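Local coordinates for nitrate regulatory protein (Klebsiella oxytoca, PDB 4AKK) that senses nitrate and nitrite and binds the nasF operon leader RNA, preventing transcription termination so that the nasFEDCBA operon is expressed, at residues W126-A129 with C130-Y134; P136-A139 with A140-K143. All coordinates share one frame; numbering follows the deposited sequence.

Contact 1: W126-A129 with C130-Y134; sequences WRIA and CAVWY
Ile128 and Val132 meet through one methyl each, and their first torsions select it. In Ile128, chi1 of -68° leaves CG1 beside the backbone N and sends CG2 to the position anti to that N. In Val132, chi1 of 165° carries CG1 anti to the backbone N and turns CG2 back beside it. CG2 of Ile128 and CG2 of Val132 come to 4.2 Å. The two side chains lie side by side and point the same way, one helical turn apart. Val132 CG2 also rests 3.4 Å from Ile128 O. That oxygen accepts the Val132 N-H at 2.8 Å between Ile128 O and Val132 N.

The same spacing repeats along the backbone. Cys130 N donates a hydrogen bond to Trp126 O at 3.0 Å, and Ala131 N to Arg127 O at the same distance. Trp133 N reaches Ala129 O at 2.8 Å, but this hydrogen bond is bent to 130° and weak. Cys130 CB packs 3.4 Å from Arg127 O.

Ile128 and Val132 touch Leu113 of helix 92-117, and Ile128 also meets Trp41 of the second subunit. Cys130 and Tyr134 meet His165 of helix 152-167, and the Tyr134 and His165 rings are nearly parallel. Trp126 makes an edge-to-face contact with Phe42 of the second subunit, and Ala129 packs on the same Phe42. These are the i to i+4 hydrogen bonds of regular alpha-helix, in a mostly buried stretch of helix 122-134 packed into the helical NIT receptor region and against the partner subunit.

Contact 2: P136-A139 with A140-K143; sequences PQLA and ALRK. With EDO (1,2-ethanediol), chain E.
Arg142 leans back along the helix, and its guanidinium lies over Leu138 CB, one turn earlier. Arg142 CB lies 3.5 Å from Leu138 O. With chi1 at -71°, Arg142 CG sits beside the backbone N and comes within 3.2 Å of Leu138 O. Arg142 CD keeps the same distance to that oxygen. From CG to NE the chain is extended. NE forms a salt bridge with Glu76. The guanidinium turns one face to Leu138 CB, which stands 4.2 Å above its plane, offset toward the rim. Arg142 NH1 forms a salt bridge with Asp103 and lies 3.3 Å from C1 of a bound 1,2-ethanediol. The two acidic partners fix the direction of the charged end.

Leu138 also touches Leu141 across the turn, CD2 to CD2 at 4.3 Å. Leu138 packs on helices 92-117 and 152-167, and Leu141 on the latter.

Backbone hydrogen bonds link Leu141 N to Gln137 O, Arg142 N to Leu138 O, and Lys143 N to Ala139 O. One water accepts from Ala140 N at 2.9 Å and donates to Pro136 O at 2.7 Å. The diol, probably from the crystallisation liquor, takes a weak hydrogen bond from Ala139 N and is also hydrogen-bonded to Asp103. This is the early part of helix 138-147 in the all-helical NIT region, with leucines buried and Ala139, Ala140 and Lys143 exposed, as in an amphipathic helix.

In the fold
Contacts 1 and 2 lie in series on two successive helices, 122-134 and 138-147, with their centres about 16 Å apart. Both pack on helices 92-117 and 152-167, and both fall within the NIT range. Helix 152-167 links them closely: Ile162 touches Tyr134 of contact 1 and Leu138 of contact 2, and Arg161 touches Tyr134 and Gln137. Contact 1 is mostly buried, largely apolar and aromatic, with Arg127 as its charged residue, and faces the second subunit. Contact 2 is only partly buried, and no other protein chain of the assembly touches it. Its chemistry is more polar: its arginine pairs with acidic residues of the same chain, while several of its residues are exposed.

Contact 1: W126-A129 with C130-Y134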
loop_
_atom_site.group_PDB
_atom_site.type_symbol
_atom_site.label_atom_id
_atom_site.label_comp_id
_atom_site.label_asym_id
_atom_site.label_seq_id
_atom_site.Cartn_x
_atom_site.Cartn_y
_atom_site.Cartn_z
ATOM N N TRP A 126 -1.876 0.995 -20.807
ATOM C CA TRP A 126 -0.732 0.092 -20.653
ATOM C C TRP A 126 -1.165 -1.294 -20.148
ATOM O O TRP A 126 -0.692 -2.316 -20.641
ATOM C CB TRP A 126 0.325 0.694 -19.726
ATOM C CG TRP A 126 1.327 1.572 -20.422
ATOM C CD1 TRP A 126 1.174 2.889 -20.756
ATOM C CD2 TRP A 126 2.645 1.201 -20.852
ATOM N NE1 TRP A 126 2.312 3.359 -21.370
ATOM C CE2 TRP A 126 3.230 2.343 -21.441
ATOM C CE3 TRP A 126 3.387 0.016 -20.796
ATOM C CZ2 TRP A 126 4.526 2.336 -21.972
ATOM C CZ3 TRP A 126 4.676 0.012 -21.322
ATOM C CH2 TRP A 126 5.229 1.165 -21.902
ATOM N N ARG A 127 -2.062 -1.323 -19.167
ATOM C CA ARG A 127 -2.534 -2.591 -18.621
ATOM C C ARG A 127 -3.231 -3.395 -19.707
ATOM O O ARG A 127 -2.988 -4.590 -19.875
ATOM C CB ARG A 127 -3.503 -2.361 -17.459
ATOM C CG ARG A 127 -2.862 -1.810 -16.199
ATOM C CD ARG A 127 -1.912 -2.808 -15.539
ATOM N NE ARG A 127 -1.421 -2.298 -14.258
ATOM C CZ ARG A 127 -0.459 -2.866 -13.533
ATOM N NH1 ARG A 127 0.134 -3.977 -13.958
ATOM N NH2 ARG A 127 -0.079 -2.315 -12.386
ATOM N N ILE A 128 -4.108 -2.722 -20.445
ATOM C CA ILE A 128 -4.849 -3.351 -21.527
ATOM C C ILE A 128 -3.916 -3.841 -22.644
ATOM O O ILE A 128 -4.067 -4.954 -23.138
ATOM C CB ILE A 128 -5.932 -2.392 -22.073
ATOM C CG1 ILE A 128 -7.021 -2.182 -21.013
ATOM C CG2 ILE A 128 -6.545 -2.936 -23.363
ATOM C CD1 ILE A 128 -7.879 -0.966 -21.248
ATOM N N ALA A 129 -2.945 -3.021 -23.034
ATOM C CA ALA A 129 -1.989 -3.440 -24.064
ATOM C C ALA A 129 -1.264 -4.710 -23.639
ATOM O O ALA A 129 -1.095 -5.630 -24.426
ATOM C CB ALA A 129 -0.982 -2.329 -24.379
ATOM N N CYS A 130 -0.841 -4.748 -22.382
ATOM C CA CYS A 130 -0.120 -5.899 -21.844
ATOM C C CYS A 130 -0.970 -7.164 -21.933
ATOM O O CYS A 130 -0.528 -8.184 -22.462
ATOM C CB CYS A 130 0.260 -5.623 -20.390
ATOM S SG CYS A 130 1.573 -6.651 -19.707
ATOM N N ALA A 131 -2.196 -7.089 -21.418
ATOM C CA ALA A 131 -3.130 -8.218 -21.457
ATOM C C ALA A 131 -3.439 -8.661 -22.890
ATOM O O ALA A 131 -3.432 -9.849 -23.197
ATOM C CB ALA A 131 -4.419 -7.870 -20.705
ATOM N N VAL A 132 -3.692 -7.700 -23.771
ATOM C CA VAL A 132 -3.977 -8.010 -25.172
ATOM C C VAL A 132 -2.749 -8.525 -25.941
ATOM O O VAL A 132 -2.886 -9.199 -26.962
ATOM C CB VAL A 132 -4.588 -6.786 -25.886
ATOM C CG1 VAL A 132 -4.556 -6.956 -27.391
ATOM C CG2 VAL A 132 -6.015 -6.565 -25.400
ATOM N N TRP A 133 -1.554 -8.213 -25.448
ATOM C CA TRP A 133 -0.317 -8.673 -26.081
ATOM C C TRP A 133 -0.163 -10.188 -25.987
ATOM O O TRP A 133 0.265 -10.834 -26.940
ATOM C CB TRP A 133 0.893 -7.975 -25.454
ATOM C CG TRP A 133 2.222 -8.513 -25.895
ATOM C CD1 TRP A 133 2.825 -9.661 -25.469
ATOM C CD2 TRP A 133 3.126 -7.913 -26.832
ATOM N NE1 TRP A 133 4.040 -9.819 -26.088
ATOM C CE2 TRP A 133 4.249 -8.758 -26.929
ATOM C CE3 TRP A 133 3.092 -6.745 -27.600
ATOM C CZ2 TRP A 133 5.328 -8.472 -27.764
ATOM C CZ3 TRP A 133 4.165 -6.463 -28.429
ATOM C CH2 TRP A 133 5.267 -7.323 -28.505
ATOM N N TYR A 134 -0.532 -10.751 -24.843
ATOM C CA TYR A 134 -0.405 -12.190 -24.619
ATOM C C TYR A 134 -1.542 -13.025 -25.192
ATOM O O TYR A 134 -1.363 -14.209 -25.452
ATOM C CB TYR A 134 -0.295 -12.488 -23.122
ATOM C CG TYR A 134 1.029 -12.091 -22.531
ATOM C CD1 TYR A 134 2.127 -12.937 -22.611
ATOM C CD2 TYR A 134 1.183 -10.868 -21.898
ATOM C CE1 TYR A 134 3.348 -12.566 -22.077
ATOM C CE2 TYR A 134 2.394 -10.493 -21.362
ATOM C CZ TYR A 134 3.474 -11.343 -21.453
ATOM O OH TYR A 134 4.679 -10.962 -20.913
#

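Contact 2: P136-A139 with A140-K143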
loop_
_atom_site.group_PDB
_atom_site.type_symbol
_atom_site.label_atom_id
_atom_site.label_comp_id
_atom_site.label_asym_id
_atom_site.label_seq_id
_atom_site.Cartn_x
_atom_site.Cartn_y
_atom_site.Cartn_z
ATOM N N PRO A 136 -3.042 -13.391 -28.130
ATOM C CA PRO A 136 -2.861 -14.121 -29.393
ATOM C C PRO A 136 -1.918 -15.318 -29.281
ATOM O O PRO A 136 -1.773 -16.068 -30.241
ATOM C CB PRO A 136 -2.241 -13.070 -30.323
ATOM C CG PRO A 136 -2.557 -11.754 -29.701
ATOM C CD PRO A 136 -2.568 -12.002 -28.228
ATOM N N GLN A 137 -1.279 -15.495 -28.133
ATOM C CA GLN A 137 -0.355 -16.610 -27.965
ATOM C C GLN A 137 -1.089 -17.885 -27.576
ATOM O O GLN A 137 -0.502 -18.961 -27.526
ATOM C CB GLN A 137 0.717 -16.272 -26.932
ATOM C CG GLN A 137 1.417 -14.960 -27.205
ATOM C CD GLN A 137 2.735 -14.835 -26.468
ATOM O OE1 GLN A 137 2.975 -15.522 -25.471
ATOM N NE2 GLN A 137 3.598 -13.951 -26.955
ATOM N N LEU A 138 -2.386 -17.763 -27.319
ATOM C CA LEU A 138 -3.202 -18.924 -26.996
ATOM C C LEU A 138 -3.175 -20.008 -28.067
ATOM O O LEU A 138 -3.169 -21.193 -27.745
ATOM C CB LEU A 138 -4.641 -18.508 -26.715
ATOM C CG LEU A 138 -4.871 -17.972 -25.310
ATOM C CD1 LEU A 138 -6.281 -17.427 -25.179
ATOM C CD2 LEU A 138 -4.597 -19.064 -24.283
ATOM N N ALA A 139 -3.166 -19.613 -29.337
ATOM C CA ALA A 139 -3.145 -20.596 -30.416
ATOM C C ALA A 139 -1.900 -21.489 -30.345
ATOM O O ALA A 139 -2.003 -22.711 -30.396
ATOM C CB ALA A 139 -3.247 -19.914 -31.773
ATOM N N ALA A 140 -0.731 -20.875 -30.214
ATOM C CA ALA A 140 0.519 -21.629 -30.123
ATOM C C ALA A 140 0.540 -22.546 -28.900
ATOM O O ALA A 140 0.960 -23.705 -28.982
ATOM C CB ALA A 140 1.699 -20.689 -30.094
ATOM N N LEU A 141 0.080 -22.020 -27.768
ATOM C CA LEU A 141 0.050 -22.784 -26.527
ATOM C C LEU A 141 -0.834 -24.022 -26.657
ATOM O O LEU A 141 -0.460 -25.110 -26.224
ATOM C CB LEU A 141 -0.432 -21.902 -25.372
ATOM C CG LEU A 141 -0.767 -22.548 -24.025
ATOM C CD1 LEU A 141 0.459 -23.265 -23.461
ATOM C CD2 LEU A 141 -1.283 -21.482 -23.047
ATOM N N ARG A 142 -2.006 -23.849 -27.252
ATOM C CA ARG A 142 -2.943 -24.961 -27.419
ATOM C C ARG A 142 -2.371 -26.081 -28.280
ATOM O O ARG A 142 -2.511 -27.265 -27.956
ATOM C CB ARG A 142 -4.263 -24.464 -28.006
ATOM C CG ARG A 142 -5.072 -23.645 -27.025
ATOM C CD ARG A 142 -5.994 -22.687 -27.732
ATOM N NE ARG A 142 -7.003 -22.166 -26.816
ATOM C CZ ARG A 142 -7.901 -21.248 -27.146
ATOM N NH1 ARG A 142 -7.917 -20.745 -28.375
ATOM N NH2 ARG A 142 -8.786 -20.844 -26.251
ATOM N N LYS A 143 -1.728 -25.707 -29.380
ATOM C CA LYS A 143 -1.101 -26.697 -30.244
ATOM C C LYS A 143 -0.098 -27.539 -29.455
ATOM O O LYS A 143 -0.101 -28.767 -29.534
ATOM C CB LYS A 143 -0.418 -26.032 -31.438
ATOM C CG LYS A 143 0.193 -27.042 -32.400
ATOM C CD LYS A 143 0.671 -26.393 -33.689
ATOM C CE LYS A 143 1.269 -27.435 -34.631
ATOM N NZ LYS A 143 2.094 -26.802 -35.698
HETATM C C1 EDO E . -7.319 -17.793 -29.766
HETATM O O1 EDO E . -8.634 -17.236 -29.629
HETATM C C2 EDO E . -6.302 -16.700 -30.087
HETATM O O2 EDO E . -5.114 -17.299 -30.637
HETATM O O HOH W 1 -0.303 -18.153 -31.092
#